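Local coordinates for protein pantothenate kinase (PDB 3TQC) that phosphorylates pantothenate with ATP to give 4'-phosphopantothenate, the first step of coenzyme A biosynthesis, at residues P123-I128 with P197-L202; Q171-I176 with Y191-Q196. All coordinates share one frame; numbering follows the deposited sequence.

Contact 1 (P123-I128 with P197-L202); sequences PNVEVI and PDIVIL
The carboxylate of D198 and the side-chain amide of N124 lie in almost parallel planes, 4° apart. Close to the carboxylate plane, OD2 turns its anti lone pair to N124 N (3.1 Å). P123 CD, 3.2 Å from D198 OD2, and N124 CB, 3.3 Å from it, approach this oxygen from opposite sides of the plane. These residues open a parallel pair of strands, 125-128 beside 199-202, at one border of the central sheet of a P-loop kinase. Aspartate suits the start of the pair because its two oxygens can serve different partners: OD2 takes the backbone N-H of N124, and OD1 forms a salt bridge with K90. In D198 chi1 of -61° sets CG beside the residue's own backbone N, and both carboxylate and N-H meet N124. D198 N and I199 N both donate to N124 O, D198 N at 2.8 Å, so one carbonyl holds two consecutive amides just as the strand begins. The ladder then continues through E126 N to I199 O, I201 N to E126 O (2.6 Å) and I128 N to I201 O.

Side chains alternate between the faces. V125, V127, I199 and I201 share one face, on which the branched V127 and I201 pack against S109, L112 and K113 of helix 105-116 and V125 meets S117 just past its end; V125 CG1 lies 3.9 Å from I199 CG2, the two side chains running side by side. On the other face, the aliphatic part of E126 crosses the ring of P197 at about a right angle, CG lying 3.7 Å from P197 CG, so that the glutamate lends its methylenes to a nonpolar neighbour. Farther along that face I128 uses both branches: CG1 touches V200 CG1, and CG2 lies 3.5 Å from L202 CD1.

Contact 2 (Q171-I176 with Y191-Q196); sequences QRNVRI and YEIVDQ
D195 has CG anti to its backbone N (chi1 -176°), and R172 bends at chi2 (-81°), placing CD beside D195 OD1; together they bring carboxylate and guanidinium into a weak salt bridge, R172 NH1 to D195 OD1 3.3 Å. The groups are not coplanar: the carboxylate lies at the edge of the guanidinium, with the planes 66° apart, while Q196 CB sits over the centre of one guanidinium face. D195 OD1 also accepts from N173 N (3.1 Å), which approaches from above the carboxylate plane. N173 has positive phi, a conformation asparagine tolerates well, and starts an antiparallel pair in which V174-V194 and I176-E192 are hydrogen-bonded and R175-I193 is non-hydrogen-bonded. A water accepts from Q196 N (3.0 Å) and lies close to Q171 O and V194 O, bridging the two segments beyond the V174-V194 pair; Q171 also meets I13 of the second subunit.

The branched V174, I176 and V194 are the buried members of one face, where I176 CG1 presses against V194 CG2 at 3.5 Å, tighter than usual. R175 and I193 lie on the other, exposed, face; R175 CB is oblique to the Y191 ring and 4.0 Å from Y191 CB.

The pair belongs to a small three-stranded antiparallel sheet, in which 174-180 is the middle strand. Helix 157-168 packs on V174, I176 and V194 through V163 and I167, and strand 125-129 also packs on this buried face.

Contact 2 is nested in the chain loop that contact 1 closes, and strand 190-194 leads almost directly into strand 199-203, so the small antiparallel sheet leaves off close to where the parallel pair begins. Their centres are 11 Å apart. I128 is the main joint between the two sheets, its CD1 lying 3.4 Å from I176 CG1 and also packing on V194, with V200 on V194 beside it. Contact 1 is nearer the nucleotide: the side chain of V127 is about 7 Å from that of S106, in the P-loop, and about 9 Å from the bound ADP, against about 13 Å for the side chain of E192 in contact 2.

Contact 1 (P123-I128 with P197-L202)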
loop_
_atom_site.group_PDB
_atom_site.type_symbol
_atom_site.label_atom_id
_atom_site.label_comp_id
_atom_site.label_asym_id
_atom_site.label_seq_id
_atom_site.Cartn_x
_atom_site.Cartn_y
_atom_site.Cartn_z
ATOM N N PRO B 123 1.324 -15.512 19.670
ATOM C CA PRO B 123 1.690 -16.915 19.511
ATOM C C PRO B 123 0.958 -17.607 18.372
ATOM O O PRO B 123 1.393 -18.675 17.942
ATOM C CB PRO B 123 1.252 -17.527 20.842
ATOM C CG PRO B 123 0.050 -16.752 21.204
ATOM C CD PRO B 123 0.335 -15.339 20.750
ATOM N N ASN B 124 -0.147 -17.023 17.904
ATOM C CA ASN B 124 -0.967 -17.665 16.879
ATOM C C ASN B 124 -0.615 -17.132 15.512
ATOM O O ASN B 124 -0.948 -15.999 15.168
ATOM C CB ASN B 124 -2.448 -17.488 17.181
ATOM C CG ASN B 124 -2.860 -18.224 18.431
ATOM O OD1 ASN B 124 -2.358 -19.312 18.701
ATOM N ND2 ASN B 124 -3.770 -17.637 19.208
ATOM N N VAL B 125 0.104 -17.945 14.747
ATOM C CA VAL B 125 0.627 -17.492 13.473
ATOM C C VAL B 125 0.239 -18.456 12.382
ATOM O O VAL B 125 0.467 -19.651 12.515
ATOM C CB VAL B 125 2.151 -17.327 13.536
ATOM C CG1 VAL B 125 2.674 -16.629 12.266
ATOM C CG2 VAL B 125 2.516 -16.525 14.781
ATOM N N GLU B 126 -0.342 -17.928 11.308
ATOM C CA GLU B 126 -0.795 -18.756 10.185
ATOM C C GLU B 126 -0.165 -18.357 8.884
ATOM O O GLU B 126 0.142 -17.196 8.673
ATOM C CB GLU B 126 -2.308 -18.679 10.014
ATOM C CG GLU B 126 -3.058 -19.162 11.207
ATOM C CD GLU B 126 -3.042 -20.667 11.370
ATOM O OE1 GLU B 126 -2.208 -21.377 10.758
ATOM O OE2 GLU B 126 -3.877 -21.154 12.145
ATOM N N VAL B 127 0.009 -19.336 8.005
ATOM C CA VAL B 127 0.553 -19.075 6.692
ATOM C C VAL B 127 -0.516 -19.342 5.647
ATOM O O VAL B 127 -1.166 -20.407 5.662
ATOM C CB VAL B 127 1.785 -19.932 6.436
ATOM C CG1 VAL B 127 2.207 -19.876 4.953
ATOM C CG2 VAL B 127 2.918 -19.475 7.338
ATOM N N ILE B 128 -0.723 -18.354 4.773
ATOM C CA ILE B 128 -1.584 -18.506 3.604
ATOM C C ILE B 128 -0.704 -18.472 2.374
ATOM O O ILE B 128 -0.015 -17.484 2.149
ATOM C CB ILE B 128 -2.597 -17.344 3.425
ATOM C CG1 ILE B 128 -3.526 -17.228 4.611
ATOM C CG2 ILE B 128 -3.414 -17.549 2.149
ATOM C CD1 ILE B 128 -4.060 -18.522 5.004
ATOM N N PRO B 197 -5.930 -15.479 13.810
ATOM C CA PRO B 197 -4.662 -15.610 14.509
ATOM C C PRO B 197 -4.113 -14.210 14.753
ATOM O O PRO B 197 -4.716 -13.220 14.341
ATOM C CB PRO B 197 -3.795 -16.336 13.499
ATOM C CG PRO B 197 -4.297 -15.833 12.182
ATOM C CD PRO B 197 -5.770 -15.669 12.350
ATOM N N ASP B 198 -2.979 -14.117 15.415
ATOM C CA ASP B 198 -2.392 -12.824 15.664
ATOM C C ASP B 198 -1.681 -12.342 14.418
ATOM O O ASP B 198 -1.618 -11.149 14.151
ATOM C CB ASP B 198 -1.418 -12.940 16.827
ATOM C CG ASP B 198 -2.101 -13.381 18.085
ATOM O OD1 ASP B 198 -2.943 -12.583 18.578
ATOM O OD2 ASP B 198 -1.817 -14.521 18.546
ATOM N N ILE B 199 -1.136 -13.292 13.663
ATOM C CA ILE B 199 -0.365 -12.989 12.470
ATOM C C ILE B 199 -0.736 -13.950 11.361
ATOM O O ILE B 199 -0.908 -15.160 11.593
ATOM C CB ILE B 199 1.144 -13.100 12.740
ATOM C CG1 ILE B 199 1.570 -12.091 13.829
ATOM C CG2 ILE B 199 1.930 -12.930 11.441
ATOM C CD1 ILE B 199 3.034 -12.270 14.314
ATOM N N VAL B 200 -0.899 -13.401 10.157
ATOM C CA VAL B 200 -1.040 -14.201 8.971
ATOM C C VAL B 200 0.161 -13.900 8.111
ATOM O O VAL B 200 0.463 -12.736 7.839
ATOM C CB VAL B 200 -2.322 -13.842 8.192
ATOM C CG1 VAL B 200 -2.366 -14.601 6.866
ATOM C CG2 VAL B 200 -3.562 -14.128 9.055
ATOM N N ILE B 201 0.883 -14.934 7.703
ATOM C CA ILE B 201 1.964 -14.746 6.763
ATOM C C ILE B 201 1.376 -15.116 5.421
ATOM O O ILE B 201 0.959 -16.245 5.219
ATOM C CB ILE B 201 3.191 -15.615 7.095
ATOM C CG1 ILE B 201 3.849 -15.135 8.393
ATOM C CG2 ILE B 201 4.212 -15.585 5.946
ATOM C CD1 ILE B 201 4.838 -16.117 8.980
ATOM N N LEU B 202 1.327 -14.155 4.510
ATOM C CA LEU B 202 0.740 -14.368 3.190
ATOM C C LEU B 202 1.857 -14.504 2.168
ATOM O O LEU B 202 2.536 -13.531 1.861
ATOM C CB LEU B 202 -0.180 -13.197 2.839
ATOM C CG LEU B 202 -0.895 -13.271 1.489
ATOM C CD1 LEU B 202 -1.797 -14.500 1.419
ATOM C CD2 LEU B 202 -1.677 -11.987 1.234
#

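Contact 2 (Q171-I176 with Y191-Q196)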
loop_
_atom_site.group_PDB
_atom_site.type_symbol
_atom_site.label_atom_id
_atom_site.label_comp_id
_atom_site.label_asym_id
_atom_site.label_seq_id
_atom_site.Cartn_x
_atom_site.Cartn_y
_atom_site.Cartn_z
ATOM N N GLN B 171 -13.511 -11.761 10.618
ATOM C CA GLN B 171 -14.308 -12.966 10.407
ATOM C C GLN B 171 -13.624 -14.217 10.954
ATOM O O GLN B 171 -12.431 -14.402 10.803
ATOM C CB GLN B 171 -14.585 -13.160 8.917
ATOM C CG GLN B 171 -15.482 -14.355 8.552
ATOM C CD GLN B 171 -15.903 -14.328 7.066
ATOM O OE1 GLN B 171 -16.033 -13.252 6.459
ATOM N NE2 GLN B 171 -16.095 -15.511 6.478
ATOM N N ARG B 172 -14.415 -15.070 11.584
ATOM C CA ARG B 172 -13.925 -16.302 12.157
ATOM C C ARG B 172 -13.858 -17.401 11.102
ATOM O O ARG B 172 -14.596 -17.389 10.106
ATOM C CB ARG B 172 -14.834 -16.709 13.316
ATOM C CG ARG B 172 -14.665 -15.817 14.567
ATOM C CD ARG B 172 -13.449 -16.288 15.351
ATOM N NE ARG B 172 -13.035 -15.401 16.421
ATOM C CZ ARG B 172 -11.931 -15.568 17.152
ATOM N NH1 ARG B 172 -11.117 -16.602 16.943
ATOM N NH2 ARG B 172 -11.636 -14.690 18.108
ATOM N N ASN B 173 -12.958 -18.352 11.332
ATOM C CA ASN B 173 -12.920 -19.604 10.563
ATOM C C ASN B 173 -12.984 -19.403 9.052
ATOM O O ASN B 173 -13.872 -19.897 8.393
ATOM C CB ASN B 173 -14.044 -20.534 11.028
ATOM C CG ASN B 173 -13.908 -20.933 12.487
ATOM O OD1 ASN B 173 -14.908 -21.145 13.176
ATOM N ND2 ASN B 173 -12.669 -21.042 12.966
ATOM N N VAL B 174 -12.024 -18.668 8.510
ATOM C CA VAL B 174 -11.987 -18.435 7.077
ATOM C C VAL B 174 -11.333 -19.626 6.408
ATOM O O VAL B 174 -10.280 -20.123 6.847
ATOM C CB VAL B 174 -11.266 -17.149 6.742
ATOM C CG1 VAL B 174 -11.175 -16.963 5.216
ATOM C CG2 VAL B 174 -11.995 -16.002 7.401
ATOM N N ARG B 175 -11.985 -20.100 5.356
ATOM C CA ARG B 175 -11.558 -21.293 4.654
ATOM C C ARG B 175 -10.580 -20.936 3.538
ATOM O O ARG B 175 -10.854 -20.074 2.723
ATOM C CB ARG B 175 -12.793 -22.034 4.150
ATOM C CG ARG B 175 -13.591 -22.611 5.318
ATOM C CD ARG B 175 -15.048 -22.869 4.984
ATOM N NE ARG B 175 -15.655 -23.854 5.889
ATOM C CZ ARG B 175 -15.897 -23.662 7.191
ATOM N NH1 ARG B 175 -15.589 -22.514 7.805
ATOM N NH2 ARG B 175 -16.455 -24.641 7.896
ATOM N N ILE B 176 -9.417 -21.577 3.528
ATOM C CA ILE B 176 -8.386 -21.268 2.547
ATOM C C ILE B 176 -8.245 -22.476 1.650
ATOM O O ILE B 176 -8.005 -23.560 2.144
ATOM C CB ILE B 176 -7.022 -21.018 3.206
ATOM C CG1 ILE B 176 -7.114 -19.926 4.290
ATOM C CG2 ILE B 176 -5.959 -20.701 2.126
ATOM C CD1 ILE B 176 -7.546 -18.558 3.781
ATOM N N TYR B 191 -9.796 -27.499 2.531
ATOM C CA TYR B 191 -9.546 -26.141 3.017
ATOM C C TYR B 191 -8.780 -26.136 4.335
ATOM O O TYR B 191 -9.000 -26.975 5.192
ATOM C CB TYR B 191 -10.861 -25.390 3.204
ATOM C CG TYR B 191 -11.702 -25.306 1.955
ATOM C CD1 TYR B 191 -11.450 -24.337 0.985
ATOM C CD2 TYR B 191 -12.746 -26.194 1.737
ATOM C CE1 TYR B 191 -12.212 -24.253 -0.168
ATOM C CE2 TYR B 191 -13.521 -26.118 0.581
ATOM C CZ TYR B 191 -13.241 -25.141 -0.367
ATOM O OH TYR B 191 -13.995 -25.048 -1.506
ATOM N N GLU B 192 -7.862 -25.191 4.469
ATOM C CA GLU B 192 -7.222 -24.891 5.737
ATOM C C GLU B 192 -8.066 -23.824 6.424
ATOM O O GLU B 192 -8.819 -23.108 5.765
ATOM C CB GLU B 192 -5.804 -24.382 5.512
ATOM C CG GLU B 192 -4.887 -25.451 4.936
ATOM C CD GLU B 192 -3.490 -24.945 4.652
ATOM O OE1 GLU B 192 -3.251 -23.718 4.777
ATOM O OE2 GLU B 192 -2.625 -25.783 4.309
ATOM N N ILE B 193 -7.962 -23.731 7.739
ATOM C CA ILE B 193 -8.762 -22.783 8.479
ATOM C C ILE B 193 -7.860 -21.750 9.136
ATOM O O ILE B 193 -6.954 -22.097 9.874
ATOM C CB ILE B 193 -9.636 -23.481 9.510
ATOM C CG1 ILE B 193 -10.699 -24.324 8.793
ATOM C CG2 ILE B 193 -10.274 -22.451 10.429
ATOM C CD1 ILE B 193 -11.183 -25.483 9.593
ATOM N N VAL B 194 -8.099 -20.487 8.796
ATOM C CA VAL B 194 -7.468 -19.348 9.409
ATOM C C VAL B 194 -8.528 -18.722 10.319
ATOM O O VAL B 194 -9.589 -18.301 9.854
ATOM C CB VAL B 194 -6.977 -18.343 8.326
ATOM C CG1 VAL B 194 -6.453 -17.069 8.956
ATOM C CG2 VAL B 194 -5.905 -18.985 7.425
ATOM N N ASP B 195 -8.242 -18.681 11.616
ATOM C CA ASP B 195 -9.229 -18.279 12.606
ATOM C C ASP B 195 -8.757 -17.142 13.519
ATOM O O ASP B 195 -8.475 -17.351 14.709
ATOM C CB ASP B 195 -9.653 -19.483 13.446
ATOM C CG ASP B 195 -10.756 -19.135 14.438
ATOM O OD1 ASP B 195 -11.570 -18.236 14.117
ATOM O OD2 ASP B 195 -10.807 -19.766 15.530
ATOM N N GLN B 196 -8.738 -15.941 12.959
ATOM C CA GLN B 196 -8.246 -14.734 13.638
ATOM C C GLN B 196 -6.982 -14.962 14.457
ATOM O O GLN B 196 -6.945 -14.665 15.638
ATOM C CB GLN B 196 -9.351 -14.085 14.476
ATOM C CG GLN B 196 -10.469 -13.540 13.615
ATOM C CD GLN B 196 -10.023 -12.381 12.739
ATOM O OE1 GLN B 196 -10.207 -12.399 11.516
ATOM N NE2 GLN B 196 -9.457 -11.359 13.360
HETATM O O HOH W 1 -10.015 -15.614 10.292
HETATM O O HOH W 2 -11.750 -22.407 14.860
#